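Local coordinates for protein glycoside hydrolase YxiA (Bacillus licheniformis, PDB 3LV4) that probably hydrolyses glycosidic bonds in arabinan, as a calcium-containing family 43 enzyme similar to endo-1,5-alpha-L-arabinosidases, at residues A336-A341 with R423-F428; K191-N196 with H249-V254; P16-A21 with H291-Y296; K65-W70 with R102-L107. All coordinates share one frame; numbering follows the deposited sequence.

Contact 1: A336-A341 with R423-F428; sequences APHRYA and RKVMTF
P337 and H338 meet strand 423-428 in two different ways, the proline through CG and CD and the histidine through its CD2-NE2 side. CD of P337 stands 3.5 Å from OG1 of T427, while its CG lies 3.8 Å from T427 CB and 3.6 Å from F428 O, so the pyrrolidine ring slants across the start of the threonine side chain and reaches the backbone beyond it. The T427 side chain is split between two neighbours. With OG1 set between the backbone N and the carbonyl carbon (chi1 76°), OG1 faces the proline and hydrogen-bonds to L414 O, and the methyl CG2 is turned to the histidine. That methyl approaches near the plane of the H338 imidazole, at its edge, 3.7 Å from CD2. V425 CG2 comes to the same ring obliquely, 4.0 Å from NE2, the two side chains crossing at about a right angle. No hydrogen bond links the segments; H338 uses NE2 with S441 OG and its backbone N with Q416 OE1, and the first holds the ring toward strand 437-442, the second the backbone to strand 407-418. An alanine in place of P337 removes CG and CD, and would probably open a gap beside T427 and F428 O and let the backbone of this loop flex more. The contact exemplifies a junction between modules: residues just after strand 333-335, the closing strand of the catalytic β-propeller's last blade, pack onto the antiparallel strands of the C-terminal lipocalin-like domain.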
# COMPACT_ATOMS: atom_id res chain seq x y z
N ALA A 336 -7.29 2.76 -10.36
CA ALA A 336 -8.42 2.34 -11.18
C ALA A 336 -9.47 1.72 -10.26
O ALA A 336 -9.12 0.99 -9.33
CB ALA A 336 -7.97 1.32 -12.22
N PRO A 337 -10.76 2.02 -10.48
CA PRO A 337 -11.78 1.56 -9.52
C PRO A 337 -11.96 0.03 -9.44
O PRO A 337 -12.35 -0.47 -8.39
CB PRO A 337 -13.07 2.22 -10.02
CG PRO A 337 -12.59 3.44 -10.79
CD PRO A 337 -11.31 2.98 -11.46
N HIS A 338 -11.69 -0.69 -10.53
CA HIS A 338 -11.85 -2.14 -10.54
C HIS A 338 -10.52 -2.90 -10.60
O HIS A 338 -9.53 -2.38 -11.10
CB HIS A 338 -12.74 -2.58 -11.69
CG HIS A 338 -14.10 -1.98 -11.64
ND1 HIS A 338 -15.01 -2.28 -10.64
CD2 HIS A 338 -14.71 -1.08 -12.44
CE1 HIS A 338 -16.12 -1.60 -10.84
NE2 HIS A 338 -15.97 -0.86 -11.92
N ARG A 339 -10.53 -4.13 -10.10
CA ARG A 339 -9.32 -4.94 -10.07
C ARG A 339 -8.78 -5.19 -11.49
O ARG A 339 -9.54 -5.17 -12.47
CB ARG A 339 -9.56 -6.28 -9.35
CG ARG A 339 -10.45 -7.24 -10.12
CD ARG A 339 -10.97 -8.38 -9.26
NE ARG A 339 -9.91 -9.17 -8.64
CZ ARG A 339 -10.12 -10.33 -8.03
NH1 ARG A 339 -11.35 -10.83 -7.97
NH2 ARG A 339 -9.11 -11.00 -7.49
N TYR A 340 -7.48 -5.42 -11.58
CA TYR A 340 -6.81 -5.59 -12.87
C TYR A 340 -7.27 -6.82 -13.63
O TYR A 340 -7.26 -7.93 -13.09
CB TYR A 340 -5.29 -5.66 -12.65
CG TYR A 340 -4.51 -5.80 -13.94
CD1 TYR A 340 -4.56 -4.81 -14.91
CD2 TYR A 340 -3.72 -6.92 -14.17
CE1 TYR A 340 -3.85 -4.93 -16.09
CE2 TYR A 340 -3.00 -7.04 -15.34
CZ TYR A 340 -3.07 -6.04 -16.30
OH TYR A 340 -2.36 -6.16 -17.47
N ALA A 341 -7.64 -6.63 -14.89
CA ALA A 341 -8.10 -7.72 -15.74
C ALA A 341 -7.42 -7.70 -17.11
O ALA A 341 -7.94 -8.24 -18.08
CB ALA A 341 -9.61 -7.66 -15.90
N ARG A 423 -19.11 -7.44 -17.23
CA ARG A 423 -19.24 -6.58 -18.39
C ARG A 423 -18.18 -5.49 -18.36
O ARG A 423 -17.69 -5.12 -17.29
CB ARG A 423 -20.63 -5.95 -18.41
CG ARG A 423 -20.94 -5.16 -17.16
CD ARG A 423 -22.42 -4.79 -17.05
NE ARG A 423 -22.59 -3.61 -16.22
CZ ARG A 423 -22.95 -2.42 -16.69
NH1 ARG A 423 -23.23 -2.28 -17.98
NH2 ARG A 423 -23.07 -1.39 -15.87
N LYS A 424 -17.81 -5.01 -19.54
CA LYS A 424 -16.84 -3.93 -19.66
C LYS A 424 -17.54 -2.61 -19.39
O LYS A 424 -18.64 -2.37 -19.90
CB LYS A 424 -16.24 -3.90 -21.07
CG LYS A 424 -14.85 -4.50 -21.17
CD LYS A 424 -14.84 -5.74 -22.05
CE LYS A 424 -13.42 -6.24 -22.30
NZ LYS A 424 -12.66 -6.50 -21.04
N VAL A 425 -16.90 -1.76 -18.59
CA VAL A 425 -17.48 -0.47 -18.25
C VAL A 425 -16.45 0.64 -18.43
O VAL A 425 -15.26 0.36 -18.51
CB VAL A 425 -17.99 -0.44 -16.78
CG1 VAL A 425 -19.16 -1.40 -16.61
CG2 VAL A 425 -16.85 -0.78 -15.81
N MSE A 426 -16.91 1.88 -18.49
CA MSE A 426 -16.00 3.02 -18.50
C MSE A 426 -15.80 3.50 -17.07
O MSE A 426 -16.76 3.58 -16.31
CB MSE A 426 -16.57 4.17 -19.35
CG MSE A 426 -15.70 5.43 -19.34
SE MSE A 426 -13.89 5.11 -20.05
CE MSE A 426 -14.39 4.79 -21.93
N THR A 427 -14.57 3.80 -16.69
CA THR A 427 -14.35 4.32 -15.35
C THR A 427 -13.57 5.63 -15.40
O THR A 427 -12.98 5.97 -16.41
CB THR A 427 -13.56 3.31 -14.46
OG1 THR A 427 -12.17 3.31 -14.83
CG2 THR A 427 -14.14 1.90 -14.62
N PHE A 428 -13.61 6.37 -14.30
CA PHE A 428 -12.66 7.44 -14.09
C PHE A 428 -12.22 7.41 -12.63
O PHE A 428 -12.92 6.89 -11.77
CB PHE A 428 -13.22 8.82 -14.49
CG PHE A 428 -14.39 9.28 -13.67
CD1 PHE A 428 -14.20 9.88 -12.44
CD2 PHE A 428 -15.69 9.15 -14.16
CE1 PHE A 428 -15.28 10.33 -11.68
CE2 PHE A 428 -16.77 9.60 -13.42
CZ PHE A 428 -16.57 10.18 -12.17

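Contact 2: K191-N196 with H249-V254; sequences KLIGGN and HAMIDV
I193 and I252 both carry CG1 anti to the backbone N (chi1 -178° and -173°), and this sends the first along V254 and, after a turn at chi2, the tip of the second back onto K191. The setting is the outer edge of a blade of the five-bladed β-propeller expected of family 43: strand 190-193 is the last of a four-stranded antiparallel sheet, and a short 3-10 turn at 251-253 lies against it. CD1 of I252 sits 3.1 Å from K191 O, a close approach, and the bent lysine chain passes across it with CB, CG and CE all near this methyl. I193 lies side by side with V254, CG1 being 3.9 Å from V254 CB, and its CD1 also touches M251 CB. Two CA-H...O contacts run in opposite senses, from I252 CA to L192 O and from I193 CA to M251 O. The 3.2 Å between L192 O and I252 N is no hydrogen bond, for the angle is poor. G194 has a positive phi at which a side chain would jam against the preceding carbonyl, and its N reaches V254 O, 2.9 Å away, nearly along the C=O axis though the N-H...O angle is only 132°. Its own carbonyl is doubly gripped: K191 NZ donates to G194 O at 2.9 Å, and a water donates both to this oxygen and to I252 O, the latter at 2.6 Å.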
# COMPACT_ATOMS: atom_id res chain seq x y z
N LYS A 191 13.37 9.73 10.43
CA LYS A 191 11.91 9.67 10.42
C LYS A 191 11.34 10.36 9.18
O LYS A 191 11.84 11.40 8.76
CB LYS A 191 11.32 10.30 11.70
CG LYS A 191 9.81 10.10 11.82
CD LYS A 191 9.27 10.43 13.21
CE LYS A 191 9.21 11.93 13.46
NZ LYS A 191 8.49 12.28 14.73
N LEU A 192 10.31 9.75 8.58
CA LEU A 192 9.61 10.32 7.44
C LEU A 192 8.23 10.87 7.81
O LEU A 192 7.73 11.81 7.17
CB LEU A 192 9.43 9.25 6.34
CG LEU A 192 10.72 8.67 5.75
CD1 LEU A 192 10.39 7.70 4.62
CD2 LEU A 192 11.65 9.80 5.27
N ILE A 193 7.62 10.29 8.84
CA ILE A 193 6.28 10.66 9.29
C ILE A 193 5.96 9.95 10.60
O ILE A 193 6.52 8.90 10.90
CB ILE A 193 5.21 10.31 8.21
CG1 ILE A 193 3.81 10.75 8.65
CG2 ILE A 193 5.22 8.82 7.89
CD1 ILE A 193 2.77 10.65 7.55
N GLY A 194 5.08 10.55 11.41
CA GLY A 194 4.54 9.87 12.57
C GLY A 194 5.12 10.28 13.91
O GLY A 194 5.87 11.25 14.02
N GLY A 195 4.75 9.53 14.94
CA GLY A 195 5.13 9.84 16.30
C GLY A 195 3.90 9.73 17.18
O GLY A 195 2.78 9.81 16.69
N ASN A 196 4.10 9.52 18.47
CA ASN A 196 3.00 9.51 19.43
C ASN A 196 1.91 8.50 19.11
O ASN A 196 0.73 8.78 19.29
CB ASN A 196 2.40 10.91 19.57
CG ASN A 196 3.40 11.92 20.10
OD1 ASN A 196 4.31 11.56 20.86
ND2 ASN A 196 3.25 13.18 19.70
N HIS A 249 1.73 19.85 2.49
CA HIS A 249 2.01 19.60 3.91
C HIS A 249 3.18 18.63 4.03
O HIS A 249 3.30 17.68 3.26
CB HIS A 249 0.77 19.07 4.65
CG HIS A 249 -0.39 20.01 4.60
ND1 HIS A 249 -0.27 21.36 4.87
CD2 HIS A 249 -1.69 19.81 4.27
CE1 HIS A 249 -1.44 21.94 4.73
NE2 HIS A 249 -2.33 21.02 4.37
N ALA A 250 4.04 18.89 5.01
CA ALA A 250 5.22 18.06 5.24
C ALA A 250 4.86 16.84 6.08
O ALA A 250 4.40 16.98 7.22
CB ALA A 250 6.30 18.87 5.92
N MSE A 251 5.06 15.65 5.53
CA MSE A 251 4.73 14.43 6.26
C MSE A 251 5.51 14.29 7.57
O MSE A 251 5.02 13.69 8.53
CB MSE A 251 4.93 13.19 5.37
CG MSE A 251 4.02 13.17 4.13
SE MSE A 251 2.08 13.23 4.56
CE MSE A 251 1.82 15.18 4.61
N ILE A 252 6.72 14.85 7.62
CA ILE A 252 7.54 14.71 8.81
C ILE A 252 6.86 15.29 10.06
O ILE A 252 7.15 14.88 11.19
CB ILE A 252 8.95 15.35 8.61
CG1 ILE A 252 9.86 15.04 9.80
CG2 ILE A 252 8.84 16.86 8.40
CD1 ILE A 252 10.05 13.58 10.02
N ASP A 253 5.95 16.24 9.84
CA ASP A 253 5.27 16.93 10.95
C ASP A 253 3.94 16.31 11.36
O ASP A 253 3.30 16.78 12.31
CB ASP A 253 5.05 18.40 10.60
CG ASP A 253 6.34 19.14 10.39
OD1 ASP A 253 7.28 18.95 11.19
OD2 ASP A 253 6.42 19.92 9.42
N VAL A 254 3.53 15.26 10.65
CA VAL A 254 2.24 14.60 10.90
C VAL A 254 2.37 13.56 12.00
O VAL A 254 3.15 12.62 11.89
CB VAL A 254 1.76 13.89 9.62
CG1 VAL A 254 0.42 13.17 9.86
CG2 VAL A 254 1.64 14.89 8.47
O HOH W 1 6.05 13.99 13.41

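Contact 3: P16-A21 with H291-Y296; sequences PSIIKA and HNSAFY. With CA (calcium ion), chain C.
S293 OG is the polar link between two strands that run side by side without backbone hydrogen bonds to each other. It donates to P16 O at 2.9 Å, coming from above the carbonyl plane, and accepts from I18 N at 3.0 Å. P16 O is taken up a second time, by a calcium-bound water that donates also to N292 O. Another calcium ligand water donates to S17 OG at 2.8 Å, and this hydroxyl also bonds to D80 OD1. H291, beside D15 and D148, the predicted proton acceptor and pKa-modulating residue at the propeller's centre, has NE2 2.6 Å from the metal with the calcium in the ring plane; six waters complete seven ligands. By contrast H291 O, buried with P16 CD 3.6 Å away, has no polar partner in the model. Farther along, I18 CG2 meets F295 CB, and K20 CE approaches CZ of the F295 ring obliquely at 3.8 Å. An alanine at S293 would probably leave I18 N without its acceptor and strip P16 O of one of its two donors. Strands 17-21 and 285-296 belong to the first and last propeller blades, so this is a ring closure. Its chemistry is consistent with a calcium tied to the two strands mostly through its waters: H291 is the one protein ligand, while P16 O, S17 OG and N292 O hold three of the six waters.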
# COMPACT_ATOMS: atom_id res chain seq x y z
N PRO A 16 0.63 -8.01 1.58
CA PRO A 16 1.43 -8.55 0.47
C PRO A 16 2.54 -7.61 -0.01
O PRO A 16 2.30 -6.42 -0.26
CB PRO A 16 0.39 -8.73 -0.65
CG PRO A 16 -0.62 -7.65 -0.34
CD PRO A 16 -0.74 -7.68 1.16
N SER A 17 3.75 -8.16 -0.14
CA SER A 17 4.88 -7.41 -0.68
C SER A 17 5.33 -8.06 -2.00
O SER A 17 5.83 -9.19 -2.02
CB SER A 17 6.03 -7.35 0.33
OG SER A 17 6.89 -6.25 0.08
N ILE A 18 5.15 -7.32 -3.09
CA ILE A 18 5.36 -7.84 -4.44
C ILE A 18 6.83 -7.92 -4.84
O ILE A 18 7.64 -7.06 -4.50
CB ILE A 18 4.58 -6.97 -5.48
CG1 ILE A 18 4.54 -7.64 -6.86
CG2 ILE A 18 5.18 -5.56 -5.58
CD1 ILE A 18 3.50 -8.73 -6.98
N ILE A 19 7.17 -8.98 -5.57
CA ILE A 19 8.50 -9.08 -6.18
C ILE A 19 8.38 -9.95 -7.42
O ILE A 19 7.68 -10.97 -7.40
CB ILE A 19 9.57 -9.64 -5.20
CG1 ILE A 19 10.91 -9.84 -5.93
CG2 ILE A 19 9.09 -10.95 -4.54
CD1 ILE A 19 12.07 -10.27 -5.02
N LYS A 20 9.03 -9.54 -8.50
CA LYS A 20 9.00 -10.34 -9.71
C LYS A 20 10.34 -11.01 -9.93
O LYS A 20 11.38 -10.35 -9.87
CB LYS A 20 8.61 -9.51 -10.93
CG LYS A 20 8.53 -10.34 -12.20
CD LYS A 20 7.50 -9.80 -13.16
CE LYS A 20 8.09 -8.86 -14.16
NZ LYS A 20 7.55 -9.19 -15.52
N ALA A 21 10.32 -12.31 -10.18
CA ALA A 21 11.55 -13.03 -10.50
C ALA A 21 11.24 -14.13 -11.50
O ALA A 21 10.19 -14.75 -11.43
CB ALA A 21 12.16 -13.64 -9.25
N HIS A 291 -2.36 -2.03 3.51
CA HIS A 291 -1.01 -2.56 3.51
C HIS A 291 -0.56 -2.99 2.12
O HIS A 291 -0.49 -4.18 1.81
CB HIS A 291 -0.80 -3.70 4.50
CG HIS A 291 0.65 -3.89 4.85
ND1 HIS A 291 1.13 -3.77 6.13
CD2 HIS A 291 1.73 -4.11 4.06
CE1 HIS A 291 2.44 -3.94 6.13
NE2 HIS A 291 2.83 -4.15 4.89
N ASN A 292 -0.27 -2.01 1.28
CA ASN A 292 0.01 -2.29 -0.11
C ASN A 292 1.49 -2.44 -0.40
O ASN A 292 2.35 -2.08 0.40
CB ASN A 292 -0.53 -1.16 -1.00
CG ASN A 292 0.31 0.10 -0.90
OD1 ASN A 292 0.18 0.87 0.06
ND2 ASN A 292 1.17 0.32 -1.89
N SER A 293 1.76 -3.01 -1.56
CA SER A 293 3.02 -2.80 -2.24
C SER A 293 2.64 -2.25 -3.62
O SER A 293 1.46 -2.01 -3.90
CB SER A 293 3.87 -4.08 -2.33
OG SER A 293 3.11 -5.20 -2.77
N ALA A 294 3.63 -2.03 -4.46
CA ALA A 294 3.36 -1.45 -5.77
C ALA A 294 4.49 -1.82 -6.71
O ALA A 294 5.62 -2.06 -6.27
CB ALA A 294 3.21 0.06 -5.66
N PHE A 295 4.18 -1.89 -8.00
CA PHE A 295 5.12 -2.41 -8.98
C PHE A 295 5.03 -1.54 -10.21
O PHE A 295 3.94 -1.22 -10.68
CB PHE A 295 4.73 -3.85 -9.34
CG PHE A 295 5.69 -4.52 -10.28
CD1 PHE A 295 6.84 -5.12 -9.79
CD2 PHE A 295 5.42 -4.58 -11.64
CE1 PHE A 295 7.72 -5.76 -10.64
CE2 PHE A 295 6.30 -5.22 -12.50
CZ PHE A 295 7.46 -5.80 -12.00
N TYR A 296 6.20 -1.14 -10.72
CA TYR A 296 6.29 -0.46 -12.01
C TYR A 296 6.94 -1.40 -13.04
O TYR A 296 8.03 -1.92 -12.81
CB TYR A 296 7.08 0.85 -11.89
CG TYR A 296 7.39 1.45 -13.25
CD1 TYR A 296 6.41 2.13 -13.96
CD2 TYR A 296 8.65 1.31 -13.82
CE1 TYR A 296 6.67 2.66 -15.21
CE2 TYR A 296 8.92 1.85 -15.07
CZ TYR A 296 7.93 2.51 -15.76
OH TYR A 296 8.20 3.04 -17.00
CA CA C . 4.96 -4.09 3.42
O HOH W 2 3.73 -4.54 1.31
O HOH W 3 6.93 -4.27 1.99
O HOH W 4 4.03 -1.98 2.55
O HOH W 5 6.06 -2.15 4.58
O HOH W 6 6.50 -4.90 5.17
O HOH W 7 4.68 -6.54 3.47

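Contact 4: K65-W70 with R102-L107; sequences KETFEW and RSALGL. With ACT (acetate ion), chain G.
Helix 65-71 packs on a four-stranded antiparallel blade of the propeller, its segment 65-70 running nearly antiparallel to strand 103-107, at 160°, with T67 and A104 closest in the backbone and the two axes approaching to 7.4 Å. A104 CB nestles between T67 OG1 and W70 CD1, 3.9 Å from the latter. The distinctive arrangement lies at the end of the helix, where the guanidinium of R102 is laid flat on the six-membered ring of W70. The planes are only 5° apart, and CZ stands 3.7 Å from the ring centroid, almost straight above it, a face-on cation-pi stack. R102 gets there by extending CG anti to its backbone N and then bending at chi2 (77°), which folds the chain over the indole. Hydrogen bonds fix the rotation of the group. NE donates to W70 O at 3.0 Å, nearly in the guanidinium plane, so the same tryptophan holds the arginine by both ring and backbone. NH1 donates to acetate OXT and NH2 to acetate O, each at 2.9 Å, while NH1 also bonds to G127 O and NH2 to a water that reaches E69 O. The indole is steadied in turn by NE1 bonding to S126 O, on the blade's outer strand 118-126. All five N-H groups of R102 are therefore used, and the charge, set between an aromatic face, a carbonyl near the helix C-terminus and a carboxylate, is likely to be well stabilised. The acetate, probably from the crystallisation liquor and also bound by D129 N, is consistent with a spot able to receive an anion.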
# COMPACT_ATOMS: atom_id res chain seq x y z
N LYS A 65 14.33 -18.70 15.98
CA LYS A 65 13.98 -18.82 17.39
C LYS A 65 14.24 -17.54 18.19
O LYS A 65 13.45 -17.19 19.07
CB LYS A 65 14.67 -20.01 18.06
CG LYS A 65 16.17 -19.89 18.15
CD LYS A 65 16.80 -21.19 18.66
CE LYS A 65 18.32 -21.15 18.58
NZ LYS A 65 18.93 -22.46 18.96
N GLU A 66 15.33 -16.83 17.89
CA GLU A 66 15.67 -15.65 18.67
C GLU A 66 14.61 -14.58 18.51
O GLU A 66 14.32 -13.82 19.44
CB GLU A 66 17.04 -15.07 18.28
CG GLU A 66 18.23 -15.86 18.78
CD GLU A 66 18.67 -16.95 17.81
OE1 GLU A 66 18.11 -17.03 16.68
OE2 GLU A 66 19.57 -17.74 18.17
N THR A 67 14.01 -14.53 17.33
CA THR A 67 12.99 -13.53 17.03
C THR A 67 11.67 -13.88 17.72
O THR A 67 11.04 -13.03 18.34
CB THR A 67 12.80 -13.40 15.49
OG1 THR A 67 13.95 -12.73 14.95
CG2 THR A 67 11.55 -12.58 15.15
N PHE A 68 11.27 -15.14 17.64
CA PHE A 68 10.08 -15.56 18.37
C PHE A 68 10.25 -15.36 19.87
O PHE A 68 9.31 -14.96 20.56
CB PHE A 68 9.67 -16.99 18.03
CG PHE A 68 9.32 -17.20 16.59
CD1 PHE A 68 8.25 -16.51 16.02
CD2 PHE A 68 10.04 -18.08 15.81
CE1 PHE A 68 7.92 -16.69 14.69
CE2 PHE A 68 9.72 -18.28 14.47
CZ PHE A 68 8.66 -17.58 13.91
N GLU A 69 11.45 -15.61 20.38
CA GLU A 69 11.70 -15.46 21.81
C GLU A 69 11.64 -14.01 22.26
O GLU A 69 11.10 -13.71 23.33
CB GLU A 69 13.05 -16.05 22.21
CG GLU A 69 13.14 -17.56 22.07
CD GLU A 69 14.55 -18.08 22.33
OE1 GLU A 69 15.42 -17.27 22.71
OE2 GLU A 69 14.78 -19.30 22.15
N TRP A 70 12.21 -13.11 21.46
CA TRP A 70 12.19 -11.69 21.78
C TRP A 70 10.78 -11.13 21.70
O TRP A 70 10.32 -10.41 22.60
CB TRP A 70 13.10 -10.88 20.86
CG TRP A 70 13.01 -9.41 21.16
CD1 TRP A 70 12.21 -8.48 20.53
CD2 TRP A 70 13.70 -8.70 22.19
NE1 TRP A 70 12.38 -7.25 21.10
CE2 TRP A 70 13.28 -7.35 22.12
CE3 TRP A 70 14.63 -9.06 23.17
CZ2 TRP A 70 13.78 -6.37 22.99
CZ3 TRP A 70 15.13 -8.08 24.03
CH2 TRP A 70 14.69 -6.75 23.93
N ARG A 102 6.95 -4.75 21.10
CA ARG A 102 8.01 -5.68 21.47
C ARG A 102 8.31 -6.51 20.24
O ARG A 102 7.63 -7.51 19.98
CB ARG A 102 7.52 -6.58 22.60
CG ARG A 102 8.49 -7.65 23.05
CD ARG A 102 9.58 -7.07 23.90
NE ARG A 102 10.47 -8.10 24.43
CZ ARG A 102 11.37 -7.87 25.38
NH1 ARG A 102 11.47 -6.65 25.91
NH2 ARG A 102 12.15 -8.85 25.81
N SER A 103 9.32 -6.10 19.47
CA SER A 103 9.55 -6.69 18.15
C SER A 103 11.02 -6.84 17.83
O SER A 103 11.88 -6.14 18.38
CB SER A 103 8.88 -5.84 17.06
OG SER A 103 7.53 -5.56 17.38
N ALA A 104 11.29 -7.77 16.92
CA ALA A 104 12.62 -7.92 16.35
C ALA A 104 12.51 -7.96 14.84
O ALA A 104 11.56 -8.52 14.29
CB ALA A 104 13.30 -9.20 16.88
N LEU A 105 13.49 -7.34 14.17
CA LEU A 105 13.54 -7.31 12.72
C LEU A 105 14.88 -7.92 12.29
O LEU A 105 15.94 -7.50 12.76
CB LEU A 105 13.42 -5.86 12.22
CG LEU A 105 13.59 -5.56 10.73
CD1 LEU A 105 12.39 -6.04 9.94
CD2 LEU A 105 13.78 -4.06 10.53
N GLY A 106 14.83 -8.91 11.41
CA GLY A 106 16.04 -9.59 10.99
C GLY A 106 16.10 -9.85 9.51
O GLY A 106 15.18 -9.51 8.77
N LEU A 107 17.21 -10.47 9.08
CA LEU A 107 17.46 -10.75 7.67
C LEU A 107 17.68 -12.24 7.47
O LEU A 107 18.41 -12.86 8.23
CB LEU A 107 18.70 -9.99 7.21
CG LEU A 107 19.21 -10.30 5.80
CD1 LEU A 107 18.17 -9.87 4.74
CD2 LEU A 107 20.57 -9.61 5.56
C ACT G . 14.45 -6.45 27.75
O ACT G . 14.15 -7.66 27.59
OXT ACT G . 13.49 -5.66 27.80
CH3 ACT G . 15.88 -5.98 27.83
O HOH W 8 11.30 -11.71 25.41

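Contact 3 lies closest to the centre of the chain, and contacts 1, 2 and 4 are arranged about it, their centres 21, 24 and 24 Å from its own. Contacts 2 and 4 are nested in the long loop that contact 3 closes, whereas contact 1 follows it in sequence and joins the catalytic and C-terminal modules; contacts 1 and 4, 42 Å apart between centres, lie on opposite sides of the chain's centre. The predicted catalytic residues border contact 3, with the H291 side chain about 3 Å from those of D15 and D148. I193 of contact 2 and S103 of contact 4 are each about 9 Å, side chain to side chain, from E201 and D148 respectively.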